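Local coordinates for SusD superfamily protein (Bacteroides thetaiotaomicron VPI-5482, PDB 3HDX) that probably binds polysaccharide at the outer membrane of the bacterium, as a SusD-family partner in glycan capture and uptake, at residues D40-D45 / S58-N63; K50-Q55 / K64-L69. All blocks are in the same frame, centred on the assembly; numbering follows the deposited sequence. Where two conformers were deposited one is given.

Contact 1. Residues D40-D45 / S58-N63. With EDO (1,2-ethanediol), chain H.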
# COMPACT_ATOMS: atom_id res chain seq x y z
N ASP A 40 -8.84 -2.39 2.86
CA ASP A 40 -9.60 -3.58 2.51
C ASP A 40 -10.99 -3.63 3.14
O ASP A 40 -11.96 -4.03 2.50
CB ASP A 40 -8.88 -4.87 2.92
CG ASP A 40 -7.77 -5.23 1.99
OD1 ASP A 40 -8.03 -5.55 0.83
OD2 ASP A 40 -6.62 -5.20 2.41
N LEU A 41 -11.09 -3.23 4.41
CA LEU A 41 -12.35 -3.43 5.15
C LEU A 41 -13.45 -2.45 4.79
O LEU A 41 -14.63 -2.83 4.68
CB LEU A 41 -12.06 -3.45 6.66
CG LEU A 41 -13.23 -3.76 7.62
CD1 LEU A 41 -13.81 -5.15 7.34
CD2 LEU A 41 -12.70 -3.65 9.06
N ARG A 42 -13.07 -1.18 4.63
CA ARG A 42 -13.98 -0.06 4.35
C ARG A 42 -14.70 -0.26 3.01
O ARG A 42 -14.08 -0.23 1.95
CB ARG A 42 -13.21 1.24 4.38
CG ARG A 42 -14.05 2.46 4.39
CD ARG A 42 -13.20 3.68 4.46
NE ARG A 42 -14.01 4.88 4.58
CZ ARG A 42 -13.53 6.11 4.41
NH1 ARG A 42 -12.22 6.31 4.17
NH2 ARG A 42 -14.36 7.15 4.49
N LYS A 43 -16.01 -0.47 3.08
CA LYS A 43 -16.85 -0.80 1.92
C LYS A 43 -16.26 -1.95 1.08
O LYS A 43 -16.48 -2.04 -0.14
CB LYS A 43 -17.15 0.44 1.07
CG LYS A 43 -17.89 1.55 1.80
CD LYS A 43 -19.26 1.13 2.36
CE LYS A 43 -20.22 0.66 1.29
NZ LYS A 43 -21.52 0.15 1.84
N GLY A 44 -15.60 -2.88 1.78
CA GLY A 44 -14.90 -3.96 1.13
C GLY A 44 -15.72 -5.20 0.95
O GLY A 44 -16.95 -5.20 1.09
N ASP A 45 -14.99 -6.28 0.64
CA ASP A 45 -15.59 -7.60 0.36
C ASP A 45 -15.58 -8.52 1.53
O ASP A 45 -16.03 -9.66 1.38
CB ASP A 45 -14.87 -8.23 -0.82
CG ASP A 45 -15.07 -7.40 -2.10
OD1 ASP A 45 -16.22 -6.96 -2.30
OD2 ASP A 45 -14.11 -7.23 -2.87
N SER A 58 -16.43 -1.19 7.96
CA SER A 58 -16.97 -1.76 6.75
C SER A 58 -18.15 -0.95 6.20
O SER A 58 -18.25 -0.73 4.98
CB SER A 58 -17.35 -3.23 6.98
OG SER A 58 -17.89 -3.80 5.80
N ASP A 59 -19.01 -0.46 7.09
CA ASP A 59 -20.14 0.37 6.70
C ASP A 59 -19.84 1.83 6.48
O ASP A 59 -20.75 2.57 6.11
CB ASP A 59 -21.22 0.31 7.81
CG ASP A 59 -21.85 -1.06 7.99
OD1 ASP A 59 -21.86 -1.89 7.06
OD2 ASP A 59 -22.43 -1.26 9.09
N ASN A 60 -18.59 2.27 6.64
CA ASN A 60 -18.24 3.70 6.55
C ASN A 60 -18.95 4.57 7.61
O ASN A 60 -19.22 5.75 7.35
CB ASN A 60 -18.47 4.28 5.14
CG ASN A 60 -17.71 5.59 4.93
OD1 ASN A 60 -16.59 5.71 5.41
ND2 ASN A 60 -18.34 6.59 4.26
N GLU A 61 -19.21 3.98 8.79
CA GLU A 61 -19.84 4.68 9.93
C GLU A 61 -18.70 5.07 10.87
O GLU A 61 -18.60 4.58 12.00
CB GLU A 61 -20.86 3.77 10.62
CG GLU A 61 -22.08 3.48 9.79
CD GLU A 61 -23.05 4.66 9.74
OE1 GLU A 61 -22.78 5.67 10.44
OE2 GLU A 61 -24.06 4.57 9.00
N LEU A 62 -17.84 5.98 10.37
CA LEU A 62 -16.59 6.29 11.07
C LEU A 62 -16.67 7.20 12.29
O LEU A 62 -15.66 7.39 12.98
CB LEU A 62 -15.56 6.81 10.05
CG LEU A 62 -15.33 5.98 8.78
CD1 LEU A 62 -14.18 6.64 7.99
CD2 LEU A 62 -15.03 4.51 9.08
N ASN A 63 -17.87 7.74 12.51
CA ASN A 63 -18.18 8.55 13.72
C ASN A 63 -18.80 7.75 14.85
O ASN A 63 -19.11 8.33 15.93
CB ASN A 63 -19.10 9.73 13.38
CG ASN A 63 -18.36 11.00 13.20
OD1 ASN A 63 -17.14 11.05 13.36
ND2 ASN A 63 -19.10 12.04 12.87
C1 EDO H . -19.46 -8.05 2.24
O1 EDO H . -19.21 -7.05 1.25
C2 EDO H . -20.73 -7.66 2.98
O2 EDO H . -20.46 -6.43 3.67
O HOH W 1 -22.61 1.89 4.11
O HOH W 2 -21.80 -2.13 4.20
O HOH W 3 -18.42 -3.78 3.14

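Contact 2. Residues K50-Q55 / K64-L69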
# COMPACT_ATOMS: atom_id res chain seq x y z
N LYS A 50 -18.24 -10.94 14.04
CA LYS A 50 -18.94 -10.44 15.23
C LYS A 50 -18.67 -9.04 15.69
O LYS A 50 -19.52 -8.49 16.37
CB LYS A 50 -18.72 -11.43 16.42
CG LYS A 50 -17.35 -11.50 17.05
CD LYS A 50 -17.35 -12.43 18.34
N ARG A 51 -17.51 -8.47 15.38
CA ARG A 51 -17.14 -7.18 15.96
C ARG A 51 -17.89 -5.99 15.39
O ARG A 51 -17.79 -5.69 14.21
CB ARG A 51 -15.64 -6.96 15.87
CG ARG A 51 -14.86 -7.81 16.82
CD ARG A 51 -13.39 -7.67 16.73
NE ARG A 51 -12.90 -6.30 16.84
CZ ARG A 51 -11.60 -5.95 16.75
NH1 ARG A 51 -10.63 -6.87 16.60
NH2 ARG A 51 -11.26 -4.66 16.83
N SER A 52 -18.57 -5.24 16.26
CA SER A 52 -19.31 -4.06 15.81
C SER A 52 -18.36 -2.93 15.36
O SER A 52 -18.71 -2.16 14.48
CB SER A 52 -20.31 -3.54 16.88
OG SER A 52 -21.28 -4.54 17.20
N ASP A 53 -17.17 -2.86 15.96
CA ASP A 53 -16.18 -1.82 15.57
C ASP A 53 -15.68 -2.03 14.13
O ASP A 53 -15.72 -1.12 13.32
CB ASP A 53 -15.04 -1.61 16.61
CG ASP A 53 -14.21 -2.84 16.89
OD1 ASP A 53 -14.47 -3.94 16.36
OD2 ASP A 53 -13.20 -2.72 17.62
N LEU A 54 -15.33 -3.26 13.82
CA LEU A 54 -14.94 -3.63 12.43
C LEU A 54 -16.12 -3.43 11.49
O LEU A 54 -15.96 -2.93 10.39
CB LEU A 54 -14.42 -5.06 12.39
CG LEU A 54 -13.17 -5.42 13.19
CD1 LEU A 54 -12.80 -6.90 13.02
CD2 LEU A 54 -11.96 -4.55 12.79
N GLN A 55 -17.34 -3.76 11.95
CA GLN A 55 -18.51 -3.59 11.11
C GLN A 55 -18.72 -2.09 10.78
O GLN A 55 -19.17 -1.74 9.66
CB GLN A 55 -19.77 -4.21 11.76
CG GLN A 55 -20.97 -4.19 10.82
CD GLN A 55 -20.72 -5.05 9.60
OE1 GLN A 55 -20.71 -6.28 9.68
NE2 GLN A 55 -20.44 -4.38 8.46
N LYS A 64 -18.95 6.44 14.69
CA LYS A 64 -19.49 5.61 15.78
C LYS A 64 -18.50 5.57 16.95
O LYS A 64 -17.29 5.66 16.74
CB LYS A 64 -19.94 4.22 15.29
CG LYS A 64 -21.27 4.30 14.51
CD LYS A 64 -21.82 2.93 14.21
CE LYS A 64 -23.24 3.00 13.66
NZ LYS A 64 -23.81 1.69 13.15
N PRO A 65 -19.02 5.46 18.19
CA PRO A 65 -18.17 5.56 19.40
C PRO A 65 -17.36 4.31 19.75
O PRO A 65 -17.59 3.66 20.80
CB PRO A 65 -19.22 5.89 20.50
CG PRO A 65 -20.40 5.05 20.10
CD PRO A 65 -20.45 5.23 18.56
N TYR A 66 -16.42 3.94 18.86
CA TYR A 66 -15.55 2.79 19.04
C TYR A 66 -14.12 3.27 19.13
O TYR A 66 -13.68 4.08 18.31
CB TYR A 66 -15.72 1.74 17.92
CG TYR A 66 -17.11 1.17 17.86
CD1 TYR A 66 -17.58 0.33 18.89
CD2 TYR A 66 -17.97 1.48 16.82
CE1 TYR A 66 -18.87 -0.18 18.84
CE2 TYR A 66 -19.26 0.95 16.76
CZ TYR A 66 -19.70 0.15 17.77
OH TYR A 66 -20.98 -0.36 17.71
N ASP A 67 -13.41 2.75 20.12
CA ASP A 67 -12.02 3.11 20.36
C ASP A 67 -11.11 2.85 19.12
O ASP A 67 -10.23 3.63 18.82
CB ASP A 67 -11.48 2.35 21.57
CG ASP A 67 -10.19 2.95 22.15
OD1 ASP A 67 -10.09 4.18 22.26
OD2 ASP A 67 -9.31 2.16 22.54
N LEU A 68 -11.37 1.75 18.41
CA LEU A 68 -10.59 1.42 17.21
C LEU A 68 -10.63 2.57 16.23
O LEU A 68 -9.59 2.92 15.66
CB LEU A 68 -11.14 0.17 16.50
CG LEU A 68 -10.49 -0.19 15.15
CD1 LEU A 68 -8.99 -0.46 15.33
CD2 LEU A 68 -11.21 -1.44 14.55
N LEU A 69 -11.83 3.09 16.00
CA LEU A 69 -12.03 4.18 15.05
C LEU A 69 -11.28 5.43 15.49
O LEU A 69 -10.60 6.11 14.66
CB LEU A 69 -13.51 4.50 14.84
CG LEU A 69 -14.39 3.43 14.18
CD1 LEU A 69 -15.86 3.84 14.17
CD2 LEU A 69 -13.93 3.05 12.85
O HOH W 4 -13.08 -0.49 19.24

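Contact 1. Residues D40-D45 / S58-N63
This is a polar meeting of two helix ends, partly buried, in the SusD-family fold. Helix 34-41 stops at Leu-41, and helix 52-58 runs out into the loop 58-63. Arg-42, just past helix 34-41, lies closest to Ser-58, the last residue of helix 52-58: their CA atoms are 4.2 Å apart. One backbone hydrogen bond joins the two segments: Lys-43 N gives to Ser-58 O at 2.9 Å, in the carbonyl plane and on a lone pair. Beside it, Ser-58 CA makes a CA-H...O contact with Leu-41 O.

The main side-chain grip is Arg-42 on Asn-60. Arg-42 has CG anti to its backbone N (chi1 -168°) and runs extended to NE. NE and NH2 of Arg-42 meet Asn-60 side-on, each 2.8 Å from Asn-60 OD1. The oxygen sits near the guanidinium plane, but the amide is turned 37° from it. NH2 meets a lone pair, while NE stands above the carbonyl plane. Leu-62 CD1 lies over one guanidinium face, 3.5 Å from Arg-42 NH2. Weak hydrogen bonds also take Arg-42 to the carbonyl oxygens of Ile-456 and Tyr-457, and it touches Trp-458 and Trp-431 of helix 430-441. Asn-60 has positive phi and closes the helix with a Schellman motif. Its ND2 bonds Gly-455 O, so both ends of the amide are used.

On the exposed side, Lys-43 NZ and Asp-59 OD1 are 5.6 Å apart. Water 1 links Lys-43 NZ to Asp-59 O; the link through water 2 is weaker. Water 3 bridges Gly-44 O and Ser-58 OG, and an ethanediol, probably from the crystallisation liquor, bonds Gly-44 O through O1. Arg-42 is thus met by neutral carbonyl oxygens, and its two donors would probably polarise Asn-60 OD1.

Contact 2. Residues K50-Q55 / K64-L69
The backbones come nearest at Asp-53 and Tyr-66, 5.8 Å between CA atoms, where the start of helix 52-58 meets the N-cap of helix 67-73. These are two short consecutive helices joined by a loop, and Arg-51 and Tyr-66 hold their N-cap positions. Pro-65 centres an inverse gamma turn just before the second helix. The Tyr-66 ring lies with one face against the backbone of Ser-52 and Asp-53. Asp-53 CA makes a CH-pi contact 4.0 Å from the ring centroid of Tyr-66, and Ser-52 CB reaches the hydroxyl end. An alanine in place of Tyr-66 would probably loosen this surface contact, since the ring's cover over Ser-52 and Asp-53 would go.

Leu-68 CD2 packs on Leu-54 CD2 at 3.7 Å and also comes near the Arg-51 guanidinium. Arg-51 grips Asp-53 side-on in a salt bridge, NE to OD1 and NH2 to OD2, each on a syn lone pair. The bridge fixes the carboxylate's rotation, and OD2 of Asp-53 lies 3.7 Å from CB of Leu-68. Water 4 links the two segments, giving to Asp-53 OD2 at 2.8 Å and accepting from Leu-68 N at 2.9 Å.

Overall arrangement
Contacts 1 and 2 have centres about 10 Å apart and lie on the same side of the chain's centre. Their segments alternate along the chain: 40-45, 50-55, 58-63, 64-69. Helix 52-58 is common to both. Contact 2 uses its start and contact 1 its end, so the helix has a contact at each end. The contacts also touch each other: Leu-41 CD2 packs on Leu-54 O, and Leu-69 CD1 meets Glu-61 O and Leu-62 O. Contact 1 is the deeper of the two; contact 2 is at the surface. Trp-458 touches side chains of both. All four segments lie in the N-terminal part of the SusD-family chain, and both contacts appear to be structural packing.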